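Long-range contact in aerobactin synthase IucA (Klebsiella pneumoniae subsp. pneumoniae, PDB 5JM8), which probably catalyses an ATP-dependent ligation step in assembly of the siderophore aerobactin, as an NRPS-independent siderophore (NIS) synthetase: residues F177-I189 with D219-E232. Residues are numbered along the deposited sequence; the frame is centred on the assembly and turned at random.
Sequences FPLRWFAVNKTQI and DNQWLFPLHPWQGE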
loop_
_atom_site.group_PDB
_atom_site.type_symbol
_atom_site.label_atom_id
_atom_site.label_comp_id
_atom_site.label_asym_id
_atom_site.label_seq_id
_atom_site.Cartn_x
_atom_site.Cartn_y
_atom_site.Cartn_z
ATOM N N PHE A 177 17.164 7.718 -11.636
ATOM C CA PHE A 177 18.504 7.850 -11.085
ATOM C C PHE A 177 18.510 8.766 -9.868
ATOM O O PHE A 177 17.687 9.675 -9.773
ATOM C CB PHE A 177 19.462 8.388 -12.148
ATOM C CG PHE A 177 18.997 9.662 -12.794
ATOM C CD1 PHE A 177 19.160 10.877 -12.151
ATOM C CD2 PHE A 177 18.400 9.644 -14.043
ATOM C CE1 PHE A 177 18.734 12.049 -12.738
ATOM C CE2 PHE A 177 17.973 10.815 -14.637
ATOM C CZ PHE A 177 18.139 12.020 -13.983
ATOM N N PRO A 178 19.442 8.532 -8.930
ATOM C CA PRO A 178 19.562 9.465 -7.810
ATOM C C PRO A 178 20.299 10.729 -8.241
ATOM O O PRO A 178 21.046 10.686 -9.219
ATOM C CB PRO A 178 20.362 8.670 -6.781
ATOM C CG PRO A 178 21.231 7.794 -7.607
ATOM C CD PRO A 178 20.437 7.448 -8.844
ATOM N N LEU A 179 20.091 11.833 -7.531
ATOM C CA LEU A 179 20.743 13.089 -7.880
ATOM C C LEU A 179 22.232 13.050 -7.580
ATOM O O LEU A 179 22.696 12.219 -6.803
ATOM C CB LEU A 179 20.113 14.258 -7.120
ATOM C CG LEU A 179 18.655 14.589 -7.422
ATOM C CD1 LEU A 179 18.223 15.790 -6.599
ATOM C CD2 LEU A 179 18.456 14.849 -8.904
ATOM N N ARG A 180 22.970 13.958 -8.210
ATOM C CA ARG A 180 24.354 14.214 -7.851
ATOM C C ARG A 180 24.359 15.344 -6.833
ATOM O O ARG A 180 23.492 16.216 -6.877
ATOM C CB ARG A 180 25.180 14.577 -9.084
ATOM C CG ARG A 180 26.660 14.748 -8.816
ATOM C CD ARG A 180 27.404 14.985 -10.113
ATOM N NE ARG A 180 28.847 15.077 -9.924
ATOM C CZ ARG A 180 29.666 14.032 -9.882
ATOM N NH1 ARG A 180 29.192 12.798 -10.004
ATOM N NH2 ARG A 180 30.966 14.221 -9.714
ATOM N N TRP A 181 25.325 15.331 -5.920
ATOM C CA TRP A 181 25.326 16.277 -4.806
ATOM C C TRP A 181 26.692 16.909 -4.557
ATOM O O TRP A 181 27.709 16.217 -4.538
ATOM C CB TRP A 181 24.855 15.576 -3.532
ATOM C CG TRP A 181 23.438 15.080 -3.595
ATOM C CD1 TRP A 181 23.012 13.866 -4.049
ATOM C CD2 TRP A 181 22.263 15.787 -3.180
ATOM N NE1 TRP A 181 21.645 13.774 -3.943
ATOM C CE2 TRP A 181 21.162 14.941 -3.413
ATOM C CE3 TRP A 181 22.036 17.054 -2.635
ATOM C CZ2 TRP A 181 19.855 15.321 -3.120
ATOM C CZ3 TRP A 181 20.740 17.429 -2.345
ATOM C CH2 TRP A 181 19.665 16.566 -2.587
ATOM N N PHE A 182 26.695 18.227 -4.368
ATOM C CA PHE A 182 27.893 18.963 -3.970
ATOM C C PHE A 182 27.716 19.564 -2.584
ATOM O O PHE A 182 26.663 20.123 -2.274
ATOM C CB PHE A 182 28.210 20.097 -4.951
ATOM C CG PHE A 182 28.660 19.642 -6.313
ATOM C CD1 PHE A 182 28.899 18.304 -6.591
ATOM C CD2 PHE A 182 28.853 20.570 -7.319
ATOM C CE1 PHE A 182 29.313 17.907 -7.849
ATOM C CE2 PHE A 182 29.265 20.180 -8.577
ATOM C CZ PHE A 182 29.497 18.849 -8.842
ATOM N N ALA A 183 28.749 19.458 -1.755
ATOM C CA ALA A 183 28.824 20.264 -0.544
ATOM C C ALA A 183 29.455 21.594 -0.932
ATOM O O ALA A 183 30.578 21.628 -1.434
ATOM C CB ALA A 183 29.626 19.569 0.537
ATOM N N VAL A 184 28.717 22.680 -0.717
ATOM C CA VAL A 184 29.112 23.993 -1.214
ATOM C C VAL A 184 29.068 25.054 -0.118
ATOM O O VAL A 184 28.106 25.125 0.646
ATOM C CB VAL A 184 28.195 24.442 -2.371
ATOM C CG1 VAL A 184 28.644 25.785 -2.928
ATOM C CG2 VAL A 184 28.166 23.390 -3.468
ATOM N N ASN A 185 30.109 25.878 -0.051
ATOM C CA ASN A 185 30.123 27.001 0.878
ATOM C C ASN A 185 29.063 28.016 0.459
ATOM O O ASN A 185 28.939 28.342 -0.721
ATOM C CB ASN A 185 31.512 27.653 0.928
ATOM C CG ASN A 185 31.623 28.726 2.006
ATOM O OD1 ASN A 185 30.669 29.449 2.285
ATOM N ND2 ASN A 185 32.799 28.835 2.610
ATOM N N LYS A 186 28.310 28.515 1.435
ATOM C CA LYS A 186 27.188 29.414 1.176
ATOM C C LYS A 186 27.594 30.670 0.406
ATOM O O LYS A 186 26.765 31.294 -0.259
ATOM C CB LYS A 186 26.529 29.817 2.492
ATOM C CG LYS A 186 27.440 30.575 3.443
ATOM C CD LYS A 186 26.713 30.898 4.737
ATOM C CE LYS A 186 27.601 31.646 5.711
ATOM N NZ LYS A 186 26.892 31.925 6.988
ATOM N N THR A 187 28.870 31.034 0.495
ATOM C CA THR A 187 29.390 32.187 -0.235
ATOM C C THR A 187 29.391 31.946 -1.738
ATOM O O THR A 187 29.645 32.868 -2.514
ATOM C CB THR A 187 30.830 32.539 0.190
ATOM O OG1 THR A 187 31.709 31.459 -0.151
ATOM C CG2 THR A 187 30.912 32.808 1.687
ATOM N N GLN A 188 29.122 30.705 -2.142
ATOM C CA GLN A 188 29.070 30.350 -3.556
ATOM C C GLN A 188 27.689 29.843 -3.971
ATOM O O GLN A 188 27.528 29.281 -5.056
ATOM C CB GLN A 188 30.130 29.296 -3.876
ATOM C CG GLN A 188 31.555 29.758 -3.608
ATOM C CD GLN A 188 31.901 31.042 -4.339
ATOM O OE1 GLN A 188 32.221 32.056 -3.719
ATOM N NE2 GLN A 188 31.840 31.003 -5.664
ATOM N N ILE A 189 26.700 30.053 -3.106
ATOM C CA ILE A 189 25.324 29.653 -3.388
ATOM C C ILE A 189 24.423 30.869 -3.546
ATOM O O ILE A 189 24.151 31.580 -2.579
ATOM C CB ILE A 189 24.757 28.751 -2.276
ATOM C CG1 ILE A 189 25.503 27.417 -2.255
ATOM C CG2 ILE A 189 23.263 28.509 -2.489
ATOM C CD1 ILE A 189 25.172 26.544 -1.064
ATOM N N ASP A 219 26.801 25.096 8.986
ATOM C CA ASP A 219 26.371 26.484 8.875
ATOM C C ASP A 219 26.873 27.116 7.588
ATOM O O ASP A 219 26.136 27.828 6.908
ATOM C CB ASP A 219 26.861 27.303 10.073
ATOM C CG ASP A 219 26.206 26.886 11.375
ATOM O OD1 ASP A 219 25.088 26.333 11.332
ATOM O OD2 ASP A 219 26.810 27.116 12.445
ATOM N N ASN A 220 28.128 26.842 7.255
ATOM C CA ASN A 220 28.751 27.446 6.090
ATOM C C ASN A 220 28.673 26.548 4.869
ATOM O O ASN A 220 28.580 27.031 3.742
ATOM C CB ASN A 220 30.207 27.786 6.396
ATOM C CG ASN A 220 30.341 28.820 7.497
ATOM O OD1 ASN A 220 29.481 29.688 7.658
ATOM N ND2 ASN A 220 31.420 28.729 8.265
ATOM N N GLN A 221 28.700 25.241 5.101
ATOM C CA GLN A 221 28.740 24.263 4.019
ATOM C C GLN A 221 27.365 23.627 3.808
ATOM O O GLN A 221 26.859 22.917 4.679
ATOM C CB GLN A 221 29.806 23.199 4.322
ATOM C CG GLN A 221 29.696 21.933 3.490
ATOM C CD GLN A 221 30.843 20.962 3.729
ATOM O OE1 GLN A 221 31.739 20.834 2.897
ATOM N NE2 GLN A 221 30.808 20.259 4.859
ATOM N N TRP A 222 26.773 23.889 2.643
ATOM C CA TRP A 222 25.425 23.427 2.323
ATOM C C TRP A 222 25.432 22.355 1.239
ATOM O O TRP A 222 26.327 22.316 0.393
ATOM C CB TRP A 222 24.553 24.595 1.860
ATOM C CG TRP A 222 24.436 25.715 2.847
ATOM C CD1 TRP A 222 24.916 25.740 4.124
ATOM C CD2 TRP A 222 23.798 26.978 2.633
ATOM N NE1 TRP A 222 24.615 26.940 4.718
ATOM C CE2 TRP A 222 23.929 27.718 3.822
ATOM C CE3 TRP A 222 23.129 27.554 1.549
ATOM C CZ2 TRP A 222 23.415 29.005 3.960
ATOM C CZ3 TRP A 222 22.618 28.832 1.687
ATOM C CH2 TRP A 222 22.765 29.544 2.883
ATOM N N LEU A 223 24.416 21.499 1.264
ATOM C CA LEU A 223 24.232 20.484 0.234
ATOM C C LEU A 223 23.489 21.087 -0.954
ATOM O O LEU A 223 22.477 21.771 -0.782
ATOM C CB LEU A 223 23.472 19.282 0.793
ATOM C CG LEU A 223 24.159 18.539 1.941
ATOM C CD1 LEU A 223 23.232 17.483 2.522
ATOM C CD2 LEU A 223 25.462 17.909 1.471
ATOM N N PHE A 224 23.998 20.821 -2.154
ATOM C CA PHE A 224 23.515 21.462 -3.370
ATOM C C PHE A 224 23.251 20.412 -4.451
ATOM O O PHE A 224 24.182 19.760 -4.920
ATOM C CB PHE A 224 24.544 22.489 -3.846
ATOM C CG PHE A 224 24.089 23.323 -5.007
ATOM C CD1 PHE A 224 23.354 24.478 -4.803
ATOM C CD2 PHE A 224 24.415 22.963 -6.300
ATOM C CE1 PHE A 224 22.944 25.248 -5.875
ATOM C CE2 PHE A 224 24.010 23.725 -7.372
ATOM C CZ PHE A 224 23.273 24.870 -7.160
ATOM N N PRO A 225 21.979 20.237 -4.850
ATOM C CA PRO A 225 21.644 19.163 -5.793
ATOM C C PRO A 225 21.983 19.497 -7.243
ATOM O O PRO A 225 21.885 20.655 -7.648
ATOM C CB PRO A 225 20.135 19.012 -5.618
ATOM C CG PRO A 225 19.677 20.386 -5.274
ATOM C CD PRO A 225 20.782 21.001 -4.453
ATOM N N LEU A 226 22.375 18.479 -8.006
ATOM C CA LEU A 226 22.712 18.643 -9.418
ATOM C C LEU A 226 22.165 17.512 -10.281
ATOM O O LEU A 226 21.944 16.401 -9.804
ATOM C CB LEU A 226 24.231 18.714 -9.605
ATOM C CG LEU A 226 24.913 20.060 -9.353
ATOM C CD1 LEU A 226 25.309 20.205 -7.901
ATOM C CD2 LEU A 226 26.122 20.216 -10.258
ATOM N N HIS A 227 21.957 17.813 -11.560
ATOM C CA HIS A 227 21.617 16.800 -12.548
ATOM C C HIS A 227 22.889 16.009 -12.850
ATOM O O HIS A 227 23.933 16.610 -13.109
ATOM C CB HIS A 227 21.050 17.452 -13.814
ATOM C CG HIS A 227 20.504 16.480 -14.814
ATOM N ND1 HIS A 227 21.284 15.532 -15.437
ATOM C CD2 HIS A 227 19.254 16.322 -15.311
ATOM C CE1 HIS A 227 20.539 14.824 -16.268
ATOM N NE2 HIS A 227 19.302 15.284 -16.211
ATOM N N PRO A 228 22.819 14.663 -12.803
ATOM C CA PRO A 228 24.038 13.855 -12.953
ATOM C C PRO A 228 24.855 14.183 -14.201
ATOM O O PRO A 228 26.079 14.090 -14.166
ATOM C CB PRO A 228 23.499 12.424 -13.029
ATOM C CG PRO A 228 22.226 12.467 -12.283
ATOM C CD PRO A 228 21.635 13.816 -12.569
ATOM N N TRP A 229 24.186 14.564 -15.284
ATOM C CA TRP A 229 24.873 14.903 -16.525
ATOM C C TRP A 229 25.440 16.325 -16.484
ATOM O O TRP A 229 26.575 16.549 -16.901
ATOM C CB TRP A 229 23.928 14.745 -17.717
ATOM C CG TRP A 229 24.624 14.856 -19.041
ATOM C CD1 TRP A 229 25.308 13.872 -19.692
ATOM C CD2 TRP A 229 24.705 16.020 -19.874
ATOM N NE1 TRP A 229 25.811 14.349 -20.878
ATOM C CE2 TRP A 229 25.455 15.665 -21.014
ATOM C CE3 TRP A 229 24.216 17.326 -19.768
ATOM C CZ2 TRP A 229 25.728 16.569 -22.040
ATOM C CZ3 TRP A 229 24.489 18.222 -20.788
ATOM C CH2 TRP A 229 25.237 17.839 -21.909
ATOM N N GLN A 230 24.658 17.280 -15.990
ATOM C CA GLN A 230 25.140 18.654 -15.840
ATOM C C GLN A 230 26.291 18.731 -14.858
ATOM O O GLN A 230 27.281 19.418 -15.102
ATOM C CB GLN A 230 24.025 19.582 -15.361
ATOM C CG GLN A 230 23.101 20.062 -16.451
ATOM C CD GLN A 230 23.778 21.008 -17.422
ATOM O OE1 GLN A 230 23.856 20.731 -18.618
ATOM N NE2 GLN A 230 24.259 22.137 -16.916
ATOM N N GLY A 231 26.144 18.032 -13.739
ATOM C CA GLY A 231 27.134 18.065 -12.683
ATOM C C GLY A 231 28.501 17.615 -13.150
ATOM O O GLY A 231 29.511 18.216 -12.789
ATOM N N GLU A 232 28.537 16.555 -13.953
ATOM C CA GLU A 232 29.796 16.040 -14.477
ATOM C C GLU A 232 30.412 17.033 -15.458
ATOM O O GLU A 232 31.636 17.111 -15.590
ATOM C CB GLU A 232 29.582 14.683 -15.152
ATOM C CG GLU A 232 29.249 13.567 -14.172
ATOM C CD GLU A 232 28.892 12.255 -14.853
ATOM O OE1 GLU A 232 28.563 12.269 -16.058
ATOM O OE2 GLU A 232 28.941 11.205 -14.175
HETATM O O HOH W 1 26.550 11.711 -11.689
#
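Phe177 lays CE1 3.4 Å from CD of Pro228, the first residue of helix 228-235, and brings CZ near NE2 of His227; that imidazole, through ND1, caps the helix by accepting from Trp229 N in its ring plane. Leu179 runs beside Pro225, its CD1 branch against the proline CB. Arg180 swings CG opposite its amide nitrogen (chi1 -175°), and the straight chain passes the helix, CD 4.0 Å from CA of Gly231, to a salt bridge with Asp251. Trp181 receives Pro225 CB over its six-membered ring, 4.0 Å from the centroid, a CH-pi contact. A central strand serves two neighbours: in this three-stranded antiparallel sheet, Arg180, Phe182 and Val184 of strand 177-185 form hydrogen-bonded pairs with Leu226, Phe224 and Trp222, while the backbones of Trp181 and Ala183 bond to strand 249-255. Leu226 CD1 sits over the Phe182 ring, 3.9 Å from its centroid. Past the strand, Lys186 N bonds Asn220 O at 2.8 Å, while the Lys186 CB lies over Trp222, 3.6 Å from the centroid of its six-membered ring, another CH-pi contact; Trp222 NE1 donates to Asp219 O. Ile189 CD1 reaches Trp222 CE3 at 3.5 Å.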